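Protein FLUORESCENT IN BLUE LIGHT, chloroplastic (Arabidopsis thaliana, PDB 4YVO) negatively regulates tetrapyrrole and chlorophyll biosynthesis in chloroplasts, probably by repressing the glutamyl-tRNA reductase HEMA1, a partner that its tetratricopeptide repeat domain binds. Local coordinates at residues A94-G99 and I131-G136; G106-A111 and A139-E144; T89-A94 and L119-R124. One frame throughout, in Å; residues are numbered along the deposited sequence.

Contact 1 (A94-G99 and I131-G136); sequences AARGLG and ITEAYG
Arg96 and Glu133 meet as a single charged pair across the gap between two helices of successive tetratricopeptide repeats (TPRs), and they illustrate how long polar side chains can join helices whose backbones stay apart. The nearest CA atoms, those of Arg96 and Ala134, are still 7.4 Å from each other. What is buried, 85 Å² in all, is divided almost equally between the arginine and the glutamate.

Both side chains start toward the opposite helix and then cross at about a right angle. Glu133 reaches out in a nearly straight line: CG stands anti to the backbone N (chi1 -175°) and the chain stays extended beyond it, which carries the carboxylate over to the arginine. Arg96 also leaves its helix extended, but bends at chi3, turning the guanidinium away from the line of its CB, CG and CD. The carboxylate touches both the CD methylene and NH1. Its OE2 lies 3.4 Å from CD of Arg96, while OE1 forms a salt bridge with NH1 of Arg96 at 3.3 Å. That bond is long and, with an N-H...O angle of 128°, weak. The oxygen approaches the guanidinium obliquely, and the two planes are 26° apart; this is a one-point pairing and not the side-by-side, two-bond arrangement. With Glu133 exposed at the surface, the attraction is probably tempered by solvent.

Other side chains of these helices pack on neighbouring helices. On helix 88-104, Leu98 packs on Tyr72, Phe75 and Leu79 of helix 68-84 and on Tyr114 of helix 108-125. On helix 131-144, Tyr135 reaches Leu119 of helix 108-125 and also Phe154 and Thr157 of helix 148-162, while the salt bridge itself lies at the surface, between helices 88-104 and 131-144.

Contact 2 (G106-A111 and A139-E144); sequences GKYREA and ADCYTE
Tyr108 and Glu144 pack together where two consecutive TPRs of the helical array adjoin: the start of helix 108-125, in the second repeat, rests on the end of helix 131-144, in the third. The pair is a worked example of an acidic residue used for its hydrocarbon portion. CB of Glu144 sits over the middle of the tyrosine ring, 3.5 Å from the centroid and only 10° off the normal, a CH-pi contact. With CG of Glu144 anti to the carbonyl carbon (chi1 -61°), that methylene lies along the ring toward its hydroxyl end, 3.6 Å from CZ of Tyr108. The bend at chi2 then directs the carboxylate, which ends near the hydroxyl, OE1 of Glu144 4.1 Å from OH of Tyr108, its plane tilted 33° against that of the aromatic group.

The opposite face of the ring receives Gly106, whose carbonyl carbon lies above the rim. Gly106 closes helix 88-104 in a Schellman motif, its positive phi turning the chain so that Lys107 can serve as N-cap of the next helix. The aromatic ring is thus held between the interhelical turn of its own repeat and the side chain of the following one, while Leu145 of the adjoining loop touches the Tyr108 side chain.

Cys141 makes the second part of the interface. The CA atoms of Tyr108 and Cys141 come within 5.2 Å. The thiol lies near the plane of the tyrosine ring, at its edge, and Gln103 of helix 88-104 also touches this cysteine. SG of Cys141 meets CB of Ala111 at 3.7 Å.

Contact 3 (T89-A94 and L119-R124); sequences TEEKKA and LAISKR
Lys92 runs past Ile121 to reach Ser122, joining the antiparallel helices 88-104 and 108-125 within the second TPR. The axes of the two short segments are 9.8 Å apart, with 165° between their directions. From CB, which points toward the opposite helix, the lysine first presents CG to the isoleucine branch, 3.6 Å from Ile121 CG2. CD comes next, still beside that methyl but already 3.2 Å from Ser122 OG. At chi3 (-59°) the chain bends, keeping CE near the serine and bringing NZ onto it: NZ of Lys92 donates to OG of Ser122 at 2.8 Å. The ammonium group also bonds to Ser129 O and forms a salt bridge with Glu127, both in the loop after helix 108-125. Ser122 OG in turn bonds to Val118 O, one turn back in its own helix.

Ile121 serves a second neighbour with its other branch. CD1 of Ile121 lies 3.5 Å from CD of Glu91. The carboxylate OE2 bonds to Gln83 of helix 68-84. A water 2.8 Å from Glu91 OE1 bridges, weakly on its far side, to Arg124.

The chemistry separates by position along one side chain: CG and CD lie against the isoleucine, the outer part turns to the serine, and the buried ammonium has three oxygen partners, one of them anionic, which would be expected to keep it charged.

All three contacts lie in the TPR region and together connect helices 88-104, 108-125 and 131-144, each pair once. Contact 3 joins the first two of these within the second repeat; contacts 1 and 2 carry the array on to the third. Along the chain the segments alternate. Contact 1 is central, its centre 9 Å from that of contact 3 and 12 Å from that of contact 2, whereas contacts 2 and 3 stand 19 Å apart. Contacts 1 and 3 also touch directly, Ile131 packing on Leu119 and Ser122. The contacts thus link the second repeat internally and to the third, in the TPR domain that mediates complex formation with glutamyl-tRNA reductase.

Contact 1 (A94-G99 and I131-G136)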
# COMPACT_ATOMS: atom_id res chain seq x y z
N ALA A 94 -4.57 4.20 -2.01
CA ALA A 94 -5.53 3.14 -1.72
C ALA A 94 -4.83 1.79 -1.63
O ALA A 94 -5.11 0.99 -0.73
CB ALA A 94 -6.64 3.12 -2.78
N ALA A 95 -3.90 1.54 -2.55
CA ALA A 95 -3.16 0.28 -2.56
C ALA A 95 -2.32 0.13 -1.29
O ALA A 95 -2.27 -0.96 -0.71
CB ALA A 95 -2.28 0.18 -3.80
N ARG A 96 -1.67 1.20 -0.85
CA ARG A 96 -0.92 1.16 0.40
C ARG A 96 -1.84 0.85 1.58
O ARG A 96 -1.49 0.06 2.46
CB ARG A 96 -0.21 2.49 0.64
CG ARG A 96 0.39 2.60 2.04
CD ARG A 96 1.20 3.87 2.20
NE ARG A 96 0.42 5.04 1.84
CZ ARG A 96 0.94 6.17 1.37
NH1 ARG A 96 2.26 6.28 1.20
NH2 ARG A 96 0.15 7.19 1.06
N GLY A 97 -3.01 1.48 1.60
CA GLY A 97 -3.98 1.24 2.66
C GLY A 97 -4.43 -0.21 2.68
O GLY A 97 -4.54 -0.82 3.75
N LEU A 98 -4.69 -0.77 1.51
CA LEU A 98 -5.05 -2.18 1.40
C LEU A 98 -3.93 -3.08 1.94
O LEU A 98 -4.17 -3.99 2.73
CB LEU A 98 -5.39 -2.55 -0.04
CG LEU A 98 -6.72 -1.97 -0.52
CD1 LEU A 98 -6.85 -2.01 -2.04
CD2 LEU A 98 -7.88 -2.71 0.14
N GLY A 99 -2.70 -2.80 1.51
CA GLY A 99 -1.55 -3.57 1.97
C GLY A 99 -1.40 -3.51 3.47
O GLY A 99 -1.18 -4.54 4.12
N ILE A 131 7.21 4.84 -2.87
CA ILE A 131 7.92 3.59 -3.10
C ILE A 131 8.84 3.18 -1.97
O ILE A 131 8.90 1.99 -1.69
CB ILE A 131 8.59 3.45 -4.47
CG1 ILE A 131 9.85 4.30 -4.60
CG2 ILE A 131 7.61 3.74 -5.57
CD1 ILE A 131 10.70 3.84 -5.78
N THR A 132 9.46 4.12 -1.27
CA THR A 132 10.31 3.75 -0.14
C THR A 132 9.53 2.96 0.91
O THR A 132 9.96 1.88 1.34
CB THR A 132 10.94 4.99 0.52
OG1 THR A 132 11.58 5.77 -0.49
CG2 THR A 132 11.96 4.58 1.58
N GLU A 133 8.38 3.48 1.29
CA GLU A 133 7.54 2.81 2.27
C GLU A 133 7.10 1.43 1.77
O GLU A 133 7.04 0.47 2.55
CB GLU A 133 6.31 3.66 2.58
CG GLU A 133 5.47 3.09 3.67
CD GLU A 133 4.32 4.00 4.05
OE1 GLU A 133 4.30 5.17 3.61
OE2 GLU A 133 3.43 3.53 4.80
N ALA A 134 6.79 1.33 0.48
CA ALA A 134 6.37 0.05 -0.08
C ALA A 134 7.48 -1.00 -0.01
O ALA A 134 7.21 -2.16 0.30
CB ALA A 134 5.88 0.23 -1.51
N TYR A 135 8.72 -0.61 -0.28
CA TYR A 135 9.83 -1.57 -0.17
C TYR A 135 9.93 -2.13 1.24
O TYR A 135 10.10 -3.33 1.43
CB TYR A 135 11.17 -0.93 -0.52
CG TYR A 135 11.41 -0.64 -1.98
CD1 TYR A 135 11.05 -1.53 -2.97
CD2 TYR A 135 12.02 0.54 -2.36
CE1 TYR A 135 11.31 -1.26 -4.31
CE2 TYR A 135 12.28 0.82 -3.67
CZ TYR A 135 11.93 -0.07 -4.65
OH TYR A 135 12.20 0.24 -5.96
N GLY A 136 9.84 -1.25 2.23
CA GLY A 136 9.95 -1.67 3.61
C GLY A 136 8.80 -2.57 4.02
O GLY A 136 9.00 -3.55 4.74

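Contact 2 (G106-A111 and A139-E144)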
# COMPACT_ATOMS: atom_id res chain seq x y z
N GLY A 106 -2.70 -10.27 9.17
CA GLY A 106 -1.80 -11.41 9.02
C GLY A 106 -1.89 -12.06 7.64
O GLY A 106 -1.49 -13.21 7.46
N LYS A 107 -2.42 -11.31 6.68
CA LYS A 107 -2.56 -11.78 5.30
C LYS A 107 -1.42 -11.22 4.45
O LYS A 107 -1.61 -10.30 3.64
CB LYS A 107 -3.93 -11.39 4.74
CG LYS A 107 -5.07 -12.10 5.45
CD LYS A 107 -6.44 -11.59 5.05
CE LYS A 107 -7.52 -12.29 5.85
NZ LYS A 107 -8.87 -11.69 5.66
N TYR A 108 -0.23 -11.77 4.66
CA TYR A 108 0.99 -11.19 4.11
C TYR A 108 1.16 -11.34 2.60
O TYR A 108 1.69 -10.44 1.96
CB TYR A 108 2.22 -11.70 4.86
CG TYR A 108 2.12 -11.41 6.34
CD1 TYR A 108 2.22 -10.11 6.82
CD2 TYR A 108 1.90 -12.44 7.26
CE1 TYR A 108 2.12 -9.83 8.16
CE2 TYR A 108 1.80 -12.16 8.61
CZ TYR A 108 1.91 -10.86 9.05
OH TYR A 108 1.80 -10.59 10.40
N ARG A 109 0.72 -12.45 2.03
CA ARG A 109 0.79 -12.63 0.58
C ARG A 109 -0.11 -11.66 -0.15
O ARG A 109 0.29 -11.03 -1.13
CB ARG A 109 0.48 -14.08 0.18
CG ARG A 109 1.72 -14.94 0.16
CD ARG A 109 1.44 -16.41 -0.13
NE ARG A 109 2.05 -17.27 0.88
CZ ARG A 109 3.35 -17.51 0.98
NH1 ARG A 109 4.20 -16.96 0.11
NH2 ARG A 109 3.82 -18.29 1.94
N GLU A 110 -1.35 -11.53 0.32
CA GLU A 110 -2.26 -10.57 -0.28
C GLU A 110 -1.70 -9.17 -0.10
O GLU A 110 -1.80 -8.33 -1.00
CB GLU A 110 -3.65 -10.66 0.36
CG GLU A 110 -4.41 -11.94 0.06
CD GLU A 110 -5.77 -11.95 0.73
OE1 GLU A 110 -6.50 -10.94 0.58
OE2 GLU A 110 -6.10 -12.94 1.41
N ALA A 111 -1.11 -8.89 1.06
CA ALA A 111 -0.56 -7.56 1.31
C ALA A 111 0.51 -7.21 0.28
O ALA A 111 0.53 -6.09 -0.25
CB ALA A 111 0.01 -7.47 2.73
N ALA A 139 9.27 -5.99 2.42
CA ALA A 139 10.30 -6.70 3.17
C ALA A 139 9.72 -7.30 4.45
O ALA A 139 9.98 -8.46 4.77
CB ALA A 139 11.47 -5.76 3.49
N ASP A 140 8.94 -6.50 5.17
CA ASP A 140 8.30 -6.96 6.40
C ASP A 140 7.36 -8.14 6.15
O ASP A 140 7.32 -9.10 6.94
CB ASP A 140 7.52 -5.82 7.06
CG ASP A 140 8.43 -4.74 7.62
OD1 ASP A 140 9.64 -4.98 7.78
OD2 ASP A 140 7.92 -3.64 7.93
N CYS A 141 6.61 -8.08 5.05
CA CYS A 141 5.72 -9.18 4.68
C CYS A 141 6.49 -10.46 4.40
O CYS A 141 6.12 -11.53 4.89
CB CYS A 141 4.86 -8.81 3.47
SG CYS A 141 3.60 -7.57 3.79
N TYR A 142 7.56 -10.36 3.62
CA TYR A 142 8.35 -11.54 3.30
C TYR A 142 9.01 -12.12 4.55
O TYR A 142 9.14 -13.33 4.68
CB TYR A 142 9.40 -11.23 2.22
CG TYR A 142 8.84 -11.26 0.81
CD1 TYR A 142 8.21 -12.39 0.31
CD2 TYR A 142 9.00 -10.17 -0.04
CE1 TYR A 142 7.71 -12.42 -0.98
CE2 TYR A 142 8.51 -10.19 -1.34
CZ TYR A 142 7.86 -11.31 -1.80
OH TYR A 142 7.38 -11.33 -3.10
N THR A 143 9.40 -11.25 5.48
CA THR A 143 9.94 -11.71 6.76
C THR A 143 8.92 -12.55 7.53
O THR A 143 9.24 -13.62 8.05
CB THR A 143 10.43 -10.52 7.62
OG1 THR A 143 11.49 -9.85 6.94
CG2 THR A 143 10.92 -11.01 8.98
N GLU A 144 7.68 -12.07 7.60
CA GLU A 144 6.63 -12.84 8.26
C GLU A 144 6.34 -14.17 7.56
O GLU A 144 5.93 -15.14 8.20
CB GLU A 144 5.35 -12.03 8.40
CG GLU A 144 5.52 -10.76 9.21
CD GLU A 144 5.92 -11.04 10.65
OE1 GLU A 144 5.54 -12.10 11.19
OE2 GLU A 144 6.62 -10.18 11.24

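Contact 3 (T89-A94 and L119-R124)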
# COMPACT_ATOMS: atom_id res chain seq x y z
N THR A 89 -2.09 8.61 -8.56
CA THR A 89 -1.55 9.08 -7.29
C THR A 89 -2.44 8.62 -6.14
O THR A 89 -1.96 8.11 -5.12
CB THR A 89 -1.40 10.61 -7.27
OG1 THR A 89 -0.55 11.01 -8.35
CG2 THR A 89 -0.81 11.07 -5.95
N GLU A 90 -3.75 8.79 -6.30
CA GLU A 90 -4.69 8.35 -5.28
C GLU A 90 -4.79 6.83 -5.27
O GLU A 90 -5.01 6.22 -4.22
CB GLU A 90 -6.06 8.99 -5.49
CG GLU A 90 -6.05 10.50 -5.35
CD GLU A 90 -5.40 10.96 -4.06
OE1 GLU A 90 -5.98 10.72 -2.98
OE2 GLU A 90 -4.30 11.55 -4.12
N GLU A 91 -4.62 6.21 -6.43
CA GLU A 91 -4.63 4.75 -6.52
C GLU A 91 -3.54 4.15 -5.64
O GLU A 91 -3.76 3.15 -4.96
CB GLU A 91 -4.46 4.29 -7.97
CG GLU A 91 -4.66 2.80 -8.14
CD GLU A 91 -4.45 2.33 -9.56
OE1 GLU A 91 -4.23 3.19 -10.45
OE2 GLU A 91 -4.49 1.10 -9.80
N LYS A 92 -2.36 4.76 -5.66
CA LYS A 92 -1.26 4.30 -4.82
C LYS A 92 -1.58 4.42 -3.33
O LYS A 92 -1.20 3.56 -2.55
CB LYS A 92 0.05 5.04 -5.18
CG LYS A 92 0.59 4.60 -6.54
CD LYS A 92 2.04 5.00 -6.78
CE LYS A 92 2.25 6.49 -6.70
NZ LYS A 92 3.71 6.88 -6.82
N LYS A 93 -2.29 5.48 -2.94
CA LYS A 93 -2.67 5.64 -1.54
C LYS A 93 -3.64 4.53 -1.12
O LYS A 93 -3.55 3.98 -0.02
CB LYS A 93 -3.28 7.02 -1.28
CG LYS A 93 -2.35 8.19 -1.56
CD LYS A 93 -3.03 9.52 -1.25
CE LYS A 93 -2.20 10.69 -1.75
NZ LYS A 93 -2.96 11.98 -1.70
N ALA A 94 -4.57 4.20 -2.01
CA ALA A 94 -5.53 3.14 -1.72
C ALA A 94 -4.83 1.79 -1.63
O ALA A 94 -5.11 0.99 -0.73
CB ALA A 94 -6.64 3.12 -2.78
N LEU A 119 4.52 0.05 -6.31
CA LEU A 119 5.74 0.01 -7.12
C LEU A 119 5.43 0.02 -8.62
O LEU A 119 6.06 0.73 -9.41
CB LEU A 119 6.59 -1.22 -6.78
CG LEU A 119 7.03 -1.29 -5.31
CD1 LEU A 119 7.89 -2.53 -5.10
CD2 LEU A 119 7.78 -0.04 -4.87
N ALA A 120 4.44 -0.79 -9.02
CA ALA A 120 4.12 -0.92 -10.43
C ALA A 120 3.56 0.37 -11.01
O ALA A 120 3.96 0.78 -12.10
CB ALA A 120 3.16 -2.08 -10.65
N ILE A 121 2.64 1.01 -10.28
CA ILE A 121 2.06 2.27 -10.74
C ILE A 121 3.15 3.34 -10.83
O ILE A 121 3.21 4.13 -11.78
CB ILE A 121 0.93 2.74 -9.79
CG1 ILE A 121 -0.24 1.75 -9.81
CG2 ILE A 121 0.46 4.15 -10.15
CD1 ILE A 121 -1.14 1.87 -8.60
N SER A 122 4.04 3.36 -9.84
CA SER A 122 5.13 4.33 -9.84
C SER A 122 6.03 4.22 -11.06
O SER A 122 6.46 5.23 -11.61
CB SER A 122 5.96 4.21 -8.56
OG SER A 122 5.16 4.53 -7.43
N LYS A 123 6.31 3.00 -11.49
CA LYS A 123 7.12 2.80 -12.69
C LYS A 123 6.37 3.26 -13.93
O LYS A 123 6.93 3.96 -14.78
CB LYS A 123 7.56 1.34 -12.83
CG LYS A 123 8.61 0.92 -11.84
CD LYS A 123 9.03 -0.52 -12.08
CE LYS A 123 9.84 -1.07 -10.93
NZ LYS A 123 11.10 -0.32 -10.71
N ARG A 124 5.11 2.87 -14.04
CA ARG A 124 4.31 3.24 -15.21
C ARG A 124 4.16 4.76 -15.34
O ARG A 124 4.20 5.29 -16.45
CB ARG A 124 2.93 2.58 -15.17
CG ARG A 124 2.96 1.09 -15.46
CD ARG A 124 1.57 0.55 -15.80
NE ARG A 124 0.61 0.80 -14.73
CZ ARG A 124 0.37 -0.04 -13.73
NH1 ARG A 124 1.03 -1.19 -13.64
NH2 ARG A 124 -0.52 0.28 -12.80
O HOH W 1 -2.76 2.78 -12.78